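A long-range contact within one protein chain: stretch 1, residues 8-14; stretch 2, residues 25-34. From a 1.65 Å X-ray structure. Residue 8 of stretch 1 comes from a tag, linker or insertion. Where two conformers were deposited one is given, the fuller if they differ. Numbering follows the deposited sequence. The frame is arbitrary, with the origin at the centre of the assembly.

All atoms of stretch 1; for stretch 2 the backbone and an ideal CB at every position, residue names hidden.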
ATOM      1  N   TYR A   8      -1.229   4.496  -3.647  1.00 12.34           N
ATOM      2  CA  TYR A   8      -0.466   3.707  -2.669  1.00 11.80           C
ATOM      3  C   TYR A   8       1.019   3.830  -2.905  1.00 12.18           C
ATOM      4  O   TYR A   8       1.448   4.280  -3.970  1.00 12.42           O
ATOM      5  CB  TYR A   8      -0.923   2.233  -2.685  1.00 10.89           C
ATOM      6  CG  TYR A   8      -0.922   1.587  -4.062  1.00 10.99           C
ATOM      7  CD1 TYR A   8       0.270   1.245  -4.698  1.00 12.88           C
ATOM      8  CD2 TYR A   8      -2.121   1.277  -4.708  1.00 14.76           C
ATOM      9  CE1 TYR A   8       0.261   0.642  -5.983  1.00 13.92           C
ATOM     10  CE2 TYR A   8      -2.136   0.669  -5.972  1.00 16.20           C
ATOM     11  CZ  TYR A   8      -0.941   0.353  -6.607  1.00 16.06           C
ATOM     12  OH  TYR A   8      -0.969  -0.264  -7.863  1.00 18.53           O
HETATM   13  N   MSE A   9       1.798   3.457  -1.891  1.00 11.34           N
HETATM   14  CA  MSE A   9       3.254   3.441  -1.976  1.00 11.01           C
HETATM   15  C   MSE A   9       3.727   1.998  -1.865  1.00 11.00           C
HETATM   16  O   MSE A   9       3.493   1.321  -0.836  1.00 11.51           O
HETATM   17  CB  MSE A   9       3.846   4.298  -0.856  1.00 11.24           C
HETATM   18  CG  MSE A   9       5.353   4.456  -0.972  1.00 11.90           C
HETATM   19 SE   MSE A   9       6.040   5.740   0.249  0.75 13.37          SE
HETATM   20  CE  MSE A   9       5.243   5.100   1.883  1.00 15.27           C
ATOM     21  N   GLU A  10       4.359   1.528  -2.933  1.00 11.24           N
ATOM     22  CA  GLU A  10       4.965   0.193  -2.966  1.00 11.72           C
ATOM     23  C   GLU A  10       6.387   0.271  -2.433  1.00 11.52           C
ATOM     24  O   GLU A  10       7.062   1.302  -2.579  1.00 12.09           O
ATOM     25  CB  GLU A  10       4.964  -0.375  -4.383  1.00 13.16           C
ATOM     26  CG  GLU A  10       3.572  -0.497  -4.931  1.00 14.97           C
ATOM     27  CD  GLU A  10       3.553  -1.080  -6.315  1.00 18.13           C
ATOM     28  OE1 GLU A  10       3.714  -2.324  -6.447  1.00 18.92           O
ATOM     29  OE2 GLU A  10       3.356  -0.282  -7.276  1.00 21.18           O
ATOM     30  N   LEU A  11       6.818  -0.794  -1.767  1.00 11.95           N
ATOM     31  CA  LEU A  11       8.158  -0.833  -1.169  1.00 11.73           C
ATOM     32  C   LEU A  11       8.922  -1.992  -1.779  1.00 12.10           C
ATOM     33  O   LEU A  11       8.360  -3.079  -1.969  1.00 12.75           O
ATOM     34  CB  LEU A  11       8.082  -0.963   0.370  1.00 11.39           C
ATOM     35  CG  LEU A  11       7.251   0.111   1.088  1.00 12.18           C
ATOM     36  CD1 LEU A  11       7.033  -0.285   2.559  1.00 12.15           C
ATOM     37  CD2 LEU A  11       7.957   1.447   0.980  1.00 12.95           C
ATOM     38  N   ASN A  12      10.181  -1.746  -2.133  1.00 12.31           N
ATOM     39  CA  ASN A  12      10.982  -2.730  -2.869  1.00 12.97           C
ATOM     40  C   ASN A  12      11.424  -3.892  -1.975  1.00 13.19           C
ATOM     41  O   ASN A  12      12.299  -3.733  -1.106  1.00 14.13           O
ATOM     42  CB  ASN A  12      12.193  -2.048  -3.508  1.00 13.09           C
ATOM     43  CG  ASN A  12      12.872  -2.934  -4.526  1.00 14.80           C
ATOM     44  OD1 ASN A  12      12.696  -4.157  -4.524  1.00 20.31           O
ATOM     45  ND2 ASN A  12      13.649  -2.336  -5.399  1.00 15.38           N
ATOM     46  N   GLN A  13      10.795  -5.046  -2.189  1.00 13.64           N
ATOM     47  CA  GLN A  13      11.006  -6.230  -1.360  1.00 14.37           C
ATOM     48  C   GLN A  13      11.748  -7.315  -2.150  1.00 15.28           C
ATOM     49  O   GLN A  13      11.732  -8.490  -1.771  1.00 15.90           O
ATOM     50  CB  GLN A  13       9.654  -6.731  -0.825  1.00 13.26           C
ATOM     51  CG  GLN A  13       9.010  -5.698   0.119  1.00 12.59           C
ATOM     52  CD  GLN A  13       7.540  -5.928   0.311  1.00 13.63           C
ATOM     53  OE1 GLN A  13       7.153  -6.927   0.895  1.00 15.10           O
ATOM     54  NE2 GLN A  13       6.703  -5.000  -0.178  1.00 13.70           N
ATOM     55  N   ARG A  14      12.344  -6.933  -3.276  0.70 15.78           N
ATOM     56  CA  ARG A  14      12.919  -7.914  -4.200  0.70 16.43           C
ATOM     57  C   ARG A  14      14.057  -8.718  -3.570  0.70 17.61           C
ATOM     58  O   ARG A  14      14.141  -9.936  -3.733  0.70 18.13           O
ATOM     59  CB  ARG A  14      13.412  -7.218  -5.468  0.70 16.11           C
ATOM     60  CG  ARG A  14      12.263  -6.632  -6.264  0.70 18.29           C
ATOM     61  CD  ARG A  14      12.696  -5.880  -7.493  0.70 20.46           C
ATOM     62  NE  ARG A  14      11.519  -5.324  -8.186  0.70 22.79           N
ATOM     63  CZ  ARG A  14      11.325  -5.347  -9.504  0.70 22.98           C
ATOM     64  NH1 ARG A  14      12.219  -5.920 -10.307  0.70 23.71           N
ATOM     65  NH2 ARG A  14      10.220  -4.800 -10.020  0.70 21.33           N
ATOM     66  N   UNK A  25       9.075  -2.626   9.777  1.00 10.78           N
ATOM     67  CA  UNK A  25       9.458  -1.403   9.066  1.00 10.36           C
ATOM     68  C   UNK A  25       8.332  -0.887   8.181  1.00  9.93           C
ATOM     69  O   UNK A  25       8.054   0.323   8.167  1.00 10.59           O
ATOM     70  CB  UNK A  25      10.707  -1.653   8.219  1.00 10.36           C
ATOM     71  N   UNK A  26       7.692  -1.779   7.435  1.00  9.67           N
ATOM     72  CA  UNK A  26       6.591  -1.335   6.599  1.00  9.72           C
ATOM     73  C   UNK A  26       5.459  -0.675   7.431  1.00 10.71           C
ATOM     74  O   UNK A  26       4.925   0.376   7.066  1.00 11.04           O
ATOM     75  CB  UNK A  26       6.042  -2.523   5.806  1.00  9.72           C
ATOM     76  N   UNK A  27       5.156  -1.267   8.572  1.00 11.42           N
ATOM     77  CA  UNK A  27       4.198  -0.693   9.505  1.00 11.41           C
ATOM     78  C   UNK A  27       4.686   0.639  10.093  1.00 11.66           C
ATOM     79  O   UNK A  27       3.875   1.560  10.234  1.00 11.17           O
ATOM     80  CB  UNK A  27       3.915  -1.688  10.632  1.00 11.41           C
ATOM     81  N   UNK A  28       5.984   0.745  10.451  1.00 11.71           N
ATOM     82  CA  UNK A  28       6.494   2.004  11.023  1.00 10.66           C
ATOM     83  C   UNK A  28       6.292   3.133  10.006  1.00 11.03           C
ATOM     84  O   UNK A  28       5.859   4.250  10.360  1.00 11.36           O
ATOM     85  CB  UNK A  28       7.971   1.878  11.403  1.00 10.66           C
ATOM     86  N   UNK A  29       6.538   2.818   8.732  1.00 10.95           N
ATOM     87  CA  UNK A  29       6.352   3.796   7.647  1.00 11.56           C
ATOM     88  C   UNK A  29       4.873   4.209   7.596  1.00 11.24           C
ATOM     89  O   UNK A  29       4.553   5.420   7.616  1.00 10.81           O
ATOM     90  CB  UNK A  29       6.800   3.217   6.303  1.00 11.56           C
ATOM     91  N   UNK A  30       3.968   3.219   7.567  1.00 11.02           N
ATOM     92  CA  UNK A  30       2.551   3.554   7.516  1.00 11.27           C
ATOM     93  C   UNK A  30       2.073   4.365   8.740  1.00 11.16           C
ATOM     94  O   UNK A  30       1.316   5.345   8.606  1.00 11.58           O
ATOM     95  CB  UNK A  30       1.732   2.267   7.400  1.00 11.27           C
ATOM     96  N   UNK A  31       2.541   3.986   9.924  1.00 11.01           N
ATOM     97  CA  UNK A  31       2.153   4.692  11.141  1.00 11.55           C
ATOM     98  C   UNK A  31       2.603   6.143  11.168  1.00 11.70           C
ATOM     99  O   UNK A  31       2.047   6.958  11.927  1.00 12.33           O
ATOM    100  CB  UNK A  31       2.721   3.965  12.361  1.00 11.55           C
ATOM    101  N   UNK A  32       3.607   6.475  10.371  0.50 11.62           N
ATOM    102  CA  UNK A  32       4.178   7.813  10.443  0.50 11.53           C
ATOM    103  C   UNK A  32       3.464   8.839   9.560  0.50 11.53           C
ATOM    104  O   UNK A  32       3.845  10.013   9.579  0.50 11.32           O
ATOM    105  CB  UNK A  32       5.656   7.753  10.054  0.50 11.53           C
ATOM    106  N   UNK A  33       2.466   8.410   8.777  1.00 11.92           N
ATOM    107  CA  UNK A  33       1.837   9.318   7.804  1.00 11.70           C
ATOM    108  C   UNK A  33       0.410   9.661   8.222  1.00 12.61           C
ATOM    109  O   UNK A  33      -0.456   8.785   8.299  1.00 13.59           O
ATOM    110  CB  UNK A  33       1.836   8.691   6.408  1.00 11.70           C
ATOM    111  N   UNK A  34       0.186  10.932   8.504  1.00 12.79           N
ATOM    112  CA  UNK A  34      -1.137  11.428   8.904  1.00 13.06           C
ATOM    113  C   UNK A  34      -1.974  11.568   7.642  1.00 13.08           C
ATOM    114  O   UNK A  34      -1.924  12.598   6.978  1.00 14.26           O
ATOM    115  CB  UNK A  34      -1.042  12.758   9.655  1.00 13.06           C
TER

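Residues 8 to 11 belong to a strand that begins earlier in the chain, and Tyr8 comes from an expression tag. After Leu11 the chain turns into loop. Met9, Leu11 and Gln13 point their CA-to-CB bonds toward stretch 2. Tyr8, Glu10, Asn12 and Arg14 are out of reach. The helix of stretch 2 lies nearly antiparallel to the strand, its axis 11.0 Å away at closest approach. Side chains must bridge that gap.

Position 25 is helical. Its CA-to-CB bond points sideways, and no atom of stretch 1 lies within 5.5 Å of the ideal CB. Many residues would suit it. It is Leu25, whose side chain ends nearer the strand but makes no contact.

Position 26 points toward stretch 1, with its ideal CB 4.1 Å from Leu11 CD1. An aliphatic residue would pack here. So would a long chain with an apolar stem, and the amide oxygen of Gln13 could lie beside a polar or positively charged end. The residue is Arg26. Its stem packs on the strand, with CG 3.7 Å from Leu11 CD1. The guanidinium places one face under Gln13, whose OE1 lies 3.5 Å from Arg26 NH1. This is not a hydrogen bond. The guanidinium nitrogens bond elsewhere in the structure, while Gln13 NE2 donates to Leu11 O at 3.1 Å.

Positions 27 and 28 are out of reach of stretch 1, so it sets no demand on either. They are Lys27 and Ala28.

Position 29 points toward the strand. Its ideal CB is 5.1 Å from both Met9 CE and Leu11 CD1. Nothing polar is offered at these two points, so Leu, Ile, Val or Met would fit. The residue is Ile29, and its two branches divide the work. CG2 meets Met9 CE at 3.6 Å, and CD1 reaches to 4.3 Å from Leu11 CD1.

Position 30 points sideways and leaves the choice open. It is Ser30, which does not touch stretch 1.

Positions 31 and 32 are out of reach. The first closes the helix of this stretch and is Tyr31. The second is Ser32, whose OG donates to Ile29 O at 2.7 Å.

Position 33 has left the helix, with phi/psi of -111/116. Its CA-to-CB bond points toward stretch 1, but the ideal CB has nothing within 5.5 Å. A longer apolar chain could reach the methyl end of Met9. Ile33 does so, with CD1 4.1 Å from Met9 CE.

Position 34 is out of reach. A small polar or acidic residue would suit a helix N-cap. Asp34 caps a backbone nitrogen just past the stretch.

Stretch 2 25-34: LRKAISYSID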
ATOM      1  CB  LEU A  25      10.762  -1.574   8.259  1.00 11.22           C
ATOM      2  CG  LEU A  25      11.149  -0.391   7.348  1.00 10.88           C
ATOM      3  CD1 LEU A  25      11.340   0.912   8.163  1.00 13.70           C
ATOM      4  CD2 LEU A  25      12.411  -0.721   6.526  1.00 12.89           C
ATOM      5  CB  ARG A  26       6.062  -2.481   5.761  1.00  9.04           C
ATOM      6  CG  ARG A  26       7.120  -3.132   4.870  1.00  9.31           C
ATOM      7  CD  ARG A  26       6.438  -4.030   3.810  1.00 10.16           C
ATOM      8  NE  ARG A  26       5.688  -5.156   4.396  1.00 10.99           N
ATOM      9  CZ  ARG A  26       6.174  -6.374   4.640  1.00 12.06           C
ATOM     10  NH1 ARG A  26       7.463  -6.675   4.396  1.00 12.26           N
ATOM     11  NH2 ARG A  26       5.360  -7.286   5.171  1.00 13.21           N
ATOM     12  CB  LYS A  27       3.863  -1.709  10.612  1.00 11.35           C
ATOM     13  CG  LYS A  27       3.066  -2.918  10.056  1.00 11.40           C
ATOM     14  CD  LYS A  27       3.007  -4.026  11.064  1.00 14.50           C
ATOM     15  CE  LYS A  27       2.455  -5.241  10.326  1.00 16.48           C
ATOM     16  NZ  LYS A  27       2.247  -6.371  11.279  1.00 21.58           N
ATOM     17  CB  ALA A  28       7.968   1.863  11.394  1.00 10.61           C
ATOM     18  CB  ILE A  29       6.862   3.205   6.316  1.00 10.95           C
ATOM     19  CG1 ILE A  29       8.402   3.210   6.334  1.00 11.11           C
ATOM     20  CG2 ILE A  29       6.341   4.012   5.130  1.00 11.32           C
ATOM     21  CD1 ILE A  29       9.054   2.372   5.192  1.00 12.78           C
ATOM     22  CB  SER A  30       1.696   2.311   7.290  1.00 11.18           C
ATOM     23  OG  SER A  30       0.315   2.645   7.214  1.00 13.27           O
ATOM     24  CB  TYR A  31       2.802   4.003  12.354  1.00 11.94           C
ATOM     25  CG  TYR A  31       2.105   2.787  12.897  1.00 14.27           C
ATOM     26  CD1 TYR A  31       0.764   2.834  13.268  1.00 15.90           C
ATOM     27  CD2 TYR A  31       2.837   1.615  13.163  1.00 15.90           C
ATOM     28  CE1 TYR A  31       0.140   1.700  13.837  1.00 18.52           C
ATOM     29  CE2 TYR A  31       2.237   0.484  13.742  1.00 18.78           C
ATOM     30  CZ  TYR A  31       0.889   0.526  14.060  1.00 20.09           C
ATOM     31  OH  TYR A  31       0.313  -0.590  14.625  1.00 22.57           O
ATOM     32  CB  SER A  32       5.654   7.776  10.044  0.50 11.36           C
ATOM     33  OG  SER A  32       5.749   7.664   8.644  0.50 12.50           O
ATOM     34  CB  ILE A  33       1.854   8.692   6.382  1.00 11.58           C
ATOM     35  CG1 ILE A  33       3.279   8.263   5.954  1.00 11.12           C
ATOM     36  CG2 ILE A  33       1.164   9.623   5.349  1.00 12.60           C
ATOM     37  CD1 ILE A  33       3.247   7.275   4.780  1.00 11.14           C
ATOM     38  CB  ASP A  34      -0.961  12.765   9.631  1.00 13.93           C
ATOM     39  CG  ASP A  34      -2.246  13.321  10.218  1.00 15.17           C
ATOM     40  OD1 ASP A  34      -3.354  12.800   9.919  1.00 18.01           O
ATOM     41  OD2 ASP A  34      -2.139  14.324  10.988  1.00 15.88           O
TER
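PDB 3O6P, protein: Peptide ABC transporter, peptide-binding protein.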